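PDB 3FES: ATP-dependent Clp endopeptidase, which probably uses ATP to unfold proteins for degradation by a partner peptidase, ClpP, its helical N-terminal domain, the part crystallised, likely receiving substrates or adaptors. Local coordinates for residues S33-E45 and L52-I66. Numbering follows the deposited sequence. Where two conformers were deposited one is given.
Sequences SEHILLGLLREEE and LSKVGFTEAYLEGKI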
# COMPACT_ATOMS: atom_id res chain seq x y z
N SER A 33 -1.49 6.36 -3.26
CA SER A 33 -1.81 4.96 -2.97
C SER A 33 -0.77 4.04 -3.59
O SER A 33 -0.50 2.96 -3.04
CB SER A 33 -3.21 4.58 -3.52
OG SER A 33 -3.31 4.82 -4.90
N GLU A 34 -0.22 4.46 -4.74
CA GLU A 34 0.75 3.61 -5.45
C GLU A 34 2.03 3.43 -4.62
O GLU A 34 2.65 2.37 -4.64
CB GLU A 34 1.05 4.14 -6.86
CG GLU A 34 1.81 5.46 -6.95
CD GLU A 34 0.97 6.74 -6.75
OE1 GLU A 34 -0.13 6.78 -6.17
OE2 GLU A 34 1.46 7.78 -7.18
N HIS A 35 2.42 4.47 -3.89
CA HIS A 35 3.60 4.38 -3.06
C HIS A 35 3.34 3.52 -1.84
O HIS A 35 4.23 2.80 -1.42
CB HIS A 35 4.05 5.74 -2.60
CG HIS A 35 4.26 6.72 -3.70
ND1 HIS A 35 5.31 6.64 -4.60
CD2 HIS A 35 3.56 7.81 -4.06
CE1 HIS A 35 5.25 7.65 -5.44
NE2 HIS A 35 4.21 8.39 -5.12
N ILE A 36 2.15 3.63 -1.25
CA ILE A 36 1.78 2.76 -0.14
C ILE A 36 1.80 1.29 -0.62
O ILE A 36 2.30 0.41 0.07
CB ILE A 36 0.36 3.12 0.40
CG1 ILE A 36 0.32 4.56 0.93
CG2 ILE A 36 -0.08 2.11 1.50
CD1 ILE A 36 -1.08 5.01 1.32
N LEU A 37 1.24 1.04 -1.81
CA LEU A 37 1.29 -0.33 -2.35
C LEU A 37 2.74 -0.86 -2.50
O LEU A 37 3.05 -2.02 -2.14
CB LEU A 37 0.55 -0.37 -3.71
CG LEU A 37 0.34 -1.78 -4.28
CD1 LEU A 37 -0.74 -2.52 -3.52
CD2 LEU A 37 -0.11 -1.65 -5.72
N LEU A 38 3.62 0.00 -3.02
CA LEU A 38 5.02 -0.37 -3.18
C LEU A 38 5.67 -0.53 -1.80
O LEU A 38 6.47 -1.45 -1.58
CB LEU A 38 5.77 0.69 -3.98
CG LEU A 38 7.28 0.50 -4.21
CD1 LEU A 38 7.63 -0.89 -4.80
CD2 LEU A 38 7.79 1.63 -5.09
N GLY A 39 5.30 0.35 -0.87
CA GLY A 39 5.79 0.22 0.51
C GLY A 39 5.41 -1.12 1.16
O GLY A 39 6.23 -1.73 1.89
N LEU A 40 4.16 -1.54 0.95
CA LEU A 40 3.67 -2.83 1.45
C LEU A 40 4.47 -4.00 0.87
O LEU A 40 4.79 -4.94 1.59
CB LEU A 40 2.16 -3.03 1.17
CG LEU A 40 1.19 -2.04 1.90
CD1 LEU A 40 -0.20 -2.10 1.21
CD2 LEU A 40 1.14 -2.42 3.42
N LEU A 41 4.76 -3.93 -0.43
CA LEU A 41 5.56 -4.99 -1.08
C LEU A 41 6.98 -5.01 -0.52
O LEU A 41 7.51 -6.08 -0.14
CB LEU A 41 5.57 -4.83 -2.61
CG LEU A 41 6.21 -6.03 -3.34
CD1 LEU A 41 5.79 -7.41 -2.79
CD2 LEU A 41 5.87 -5.97 -4.79
N ARG A 42 7.60 -3.84 -0.47
CA ARG A 42 8.97 -3.73 -0.00
C ARG A 42 9.13 -4.18 1.45
O ARG A 42 10.22 -4.62 1.85
CB ARG A 42 9.47 -2.29 -0.18
CG ARG A 42 9.75 -1.92 -1.63
CD ARG A 42 10.28 -0.49 -1.74
NE ARG A 42 11.60 -0.40 -1.13
CZ ARG A 42 12.10 0.68 -0.54
NH1 ARG A 42 11.39 1.82 -0.46
NH2 ARG A 42 13.34 0.60 -0.03
N GLU A 43 8.06 -4.08 2.24
CA GLU A 43 8.12 -4.45 3.65
C GLU A 43 8.41 -5.96 3.82
O GLU A 43 9.00 -6.36 4.83
CB GLU A 43 6.91 -3.95 4.44
CG GLU A 43 6.96 -4.27 5.96
CD GLU A 43 6.50 -5.69 6.30
OE1 GLU A 43 5.63 -6.24 5.59
OE2 GLU A 43 7.00 -6.26 7.30
N GLU A 44 8.04 -6.75 2.82
CA GLU A 44 8.46 -8.16 2.66
C GLU A 44 7.79 -9.19 3.59
O GLU A 44 7.35 -10.25 3.11
CB GLU A 44 9.98 -8.34 2.72
CG GLU A 44 10.71 -7.90 1.45
CD GLU A 44 12.20 -8.26 1.45
OE1 GLU A 44 12.98 -7.49 0.87
OE2 GLU A 44 12.59 -9.29 2.03
N GLU A 45 7.73 -8.91 4.88
CA GLU A 45 7.31 -9.90 5.89
C GLU A 45 5.79 -10.03 6.12
O GLU A 45 5.31 -11.09 6.49
CB GLU A 45 7.95 -9.55 7.22
CG GLU A 45 9.46 -9.56 7.19
CD GLU A 45 10.06 -9.38 8.56
OE1 GLU A 45 9.42 -8.75 9.44
OE2 GLU A 45 11.17 -9.88 8.78
N LEU A 52 0.83 -9.84 -2.36
CA LEU A 52 1.23 -9.16 -3.60
C LEU A 52 2.24 -10.02 -4.38
O LEU A 52 2.18 -10.11 -5.61
CB LEU A 52 1.74 -7.74 -3.31
CG LEU A 52 0.68 -6.74 -2.86
CD1 LEU A 52 1.30 -5.42 -2.26
CD2 LEU A 52 -0.35 -6.41 -3.99
N SER A 53 3.15 -10.65 -3.64
CA SER A 53 4.14 -11.54 -4.24
C SER A 53 3.46 -12.82 -4.76
O SER A 53 3.81 -13.34 -5.82
CB SER A 53 5.24 -11.87 -3.23
OG SER A 53 5.85 -13.09 -3.58
N LYS A 54 2.46 -13.30 -4.03
CA LYS A 54 1.76 -14.52 -4.43
C LYS A 54 1.01 -14.33 -5.77
O LYS A 54 1.01 -15.23 -6.62
CB LYS A 54 0.84 -15.04 -3.32
CG LYS A 54 0.12 -16.33 -3.63
CD LYS A 54 1.11 -17.51 -3.64
CE LYS A 54 0.42 -18.84 -3.36
NZ LYS A 54 0.35 -19.69 -4.57
N VAL A 55 0.39 -13.17 -5.95
CA VAL A 55 -0.34 -12.91 -7.17
C VAL A 55 0.59 -12.51 -8.31
O VAL A 55 0.16 -12.43 -9.45
CB VAL A 55 -1.49 -11.84 -7.00
CG1 VAL A 55 -2.36 -12.14 -5.76
CG2 VAL A 55 -0.94 -10.42 -6.99
N GLY A 56 1.86 -12.23 -7.99
CA GLY A 56 2.86 -12.02 -9.05
C GLY A 56 3.66 -10.73 -9.14
O GLY A 56 4.54 -10.62 -10.00
N PHE A 57 3.39 -9.73 -8.30
CA PHE A 57 4.15 -8.49 -8.35
C PHE A 57 5.56 -8.62 -7.80
O PHE A 57 5.80 -9.37 -6.84
CB PHE A 57 3.47 -7.39 -7.56
CG PHE A 57 2.14 -7.00 -8.11
CD1 PHE A 57 0.97 -7.37 -7.45
CD2 PHE A 57 2.06 -6.30 -9.31
CE1 PHE A 57 -0.26 -7.00 -7.97
CE2 PHE A 57 0.81 -5.93 -9.84
CZ PHE A 57 -0.32 -6.30 -9.19
N THR A 58 6.47 -7.84 -8.37
CA THR A 58 7.80 -7.65 -7.80
C THR A 58 7.97 -6.17 -7.53
O THR A 58 7.21 -5.35 -8.07
CB THR A 58 8.91 -8.03 -8.79
OG1 THR A 58 8.67 -7.36 -10.03
CG2 THR A 58 8.93 -9.55 -9.03
N GLU A 59 8.95 -5.80 -6.72
CA GLU A 59 9.25 -4.39 -6.53
C GLU A 59 9.60 -3.68 -7.85
O GLU A 59 9.13 -2.56 -8.10
CB GLU A 59 10.42 -4.21 -5.57
CG GLU A 59 10.29 -4.94 -4.29
CD GLU A 59 11.44 -4.61 -3.38
OE1 GLU A 59 12.22 -3.69 -3.74
OE2 GLU A 59 11.56 -5.24 -2.30
N ALA A 60 10.41 -4.33 -8.69
CA ALA A 60 10.83 -3.77 -9.97
C ALA A 60 9.64 -3.51 -10.88
O ALA A 60 9.56 -2.45 -11.51
CB ALA A 60 11.87 -4.68 -10.67
N TYR A 61 8.69 -4.44 -10.94
CA TYR A 61 7.50 -4.23 -11.77
C TYR A 61 6.68 -3.02 -11.30
O TYR A 61 6.34 -2.14 -12.09
CB TYR A 61 6.61 -5.47 -11.80
CG TYR A 61 5.29 -5.23 -12.51
CD1 TYR A 61 5.16 -5.46 -13.88
CD2 TYR A 61 4.18 -4.77 -11.81
CE1 TYR A 61 3.94 -5.24 -14.54
CE2 TYR A 61 2.95 -4.54 -12.46
CZ TYR A 61 2.84 -4.77 -13.81
OH TYR A 61 1.64 -4.55 -14.44
N LEU A 62 6.37 -2.98 -10.01
CA LEU A 62 5.57 -1.86 -9.47
C LEU A 62 6.21 -0.50 -9.69
O LEU A 62 5.56 0.44 -10.14
CB LEU A 62 5.32 -2.07 -7.98
CG LEU A 62 4.31 -3.12 -7.56
CD1 LEU A 62 4.14 -2.98 -6.02
CD2 LEU A 62 2.97 -2.91 -8.28
N GLU A 63 7.48 -0.40 -9.32
CA GLU A 63 8.28 0.78 -9.61
C GLU A 63 8.27 1.21 -11.06
O GLU A 63 8.07 2.39 -11.35
CB GLU A 63 9.71 0.56 -9.19
CG GLU A 63 10.06 1.23 -7.93
CD GLU A 63 11.53 1.17 -7.66
OE1 GLU A 63 12.08 2.22 -7.24
OE2 GLU A 63 12.14 0.09 -7.87
N GLY A 64 8.49 0.26 -11.97
CA GLY A 64 8.45 0.55 -13.41
C GLY A 64 7.12 1.13 -13.84
O GLY A 64 7.07 2.11 -14.60
N LYS A 65 6.02 0.53 -13.36
CA LYS A 65 4.67 0.99 -13.70
C LYS A 65 4.38 2.39 -13.14
O LYS A 65 3.73 3.20 -13.80
CB LYS A 65 3.60 0.01 -13.21
CG LYS A 65 3.51 -1.32 -13.99
CD LYS A 65 3.37 -1.14 -15.53
CE LYS A 65 2.24 -0.15 -15.89
NZ LYS A 65 2.16 0.09 -17.36
N ILE A 66 4.90 2.65 -11.95
CA ILE A 66 4.74 3.95 -11.33
C ILE A 66 5.45 4.99 -12.18
O ILE A 66 4.86 6.01 -12.52
CB ILE A 66 5.27 3.96 -9.88
CG1 ILE A 66 4.33 3.14 -8.98
CG2 ILE A 66 5.38 5.40 -9.35
CD1 ILE A 66 4.92 2.94 -7.53
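L41 drops as a knob into the hole formed by L52, S53, E59 and L62. With CG anti to the backbone N (chi1 -171°) and chi2 at 43°, the two methyls part: CD1 toward L52 on helix 47-55, CD2 toward the start of helix 59-70. There L41 CD2 lies 3.5 Å from T58 C and also meets L62 CD1. One turn earlier, L38 fills a second hole, among E59, L62, E63 and I66; its CD2 rests 3.7 Å from the aliphatic CG of E63. Branched leucine suits both places, since its two methyls can reach different sides of the hole. L37 CD1 packs on L52 CD1 at 3.8 Å, and I66 CG1 and CD1 cover the aliphatic part of E34. At the margin E59, extended beyond CG, packs its CD 3.6 Å from R42 CG; the guanidinium is held instead by a salt bridge to E21 and a hydrogen bond to S22.

Behind these contacts, G56 ends helix 47-55 in a Schellman motif, its positive phi suiting glycine, and T58 is the N-cap of helix 59-70, its OG1 accepting from Y61 N. Helix 33-43 and the 59-66 part of helix 59-70 run antiparallel (166°), their axes 10.1 Å apart at closest approach. Within this Clp N-terminal domain, helix 107-117 packs against L37 and L40, helix 120-129 meets L62, and helix 132-142 touches L52.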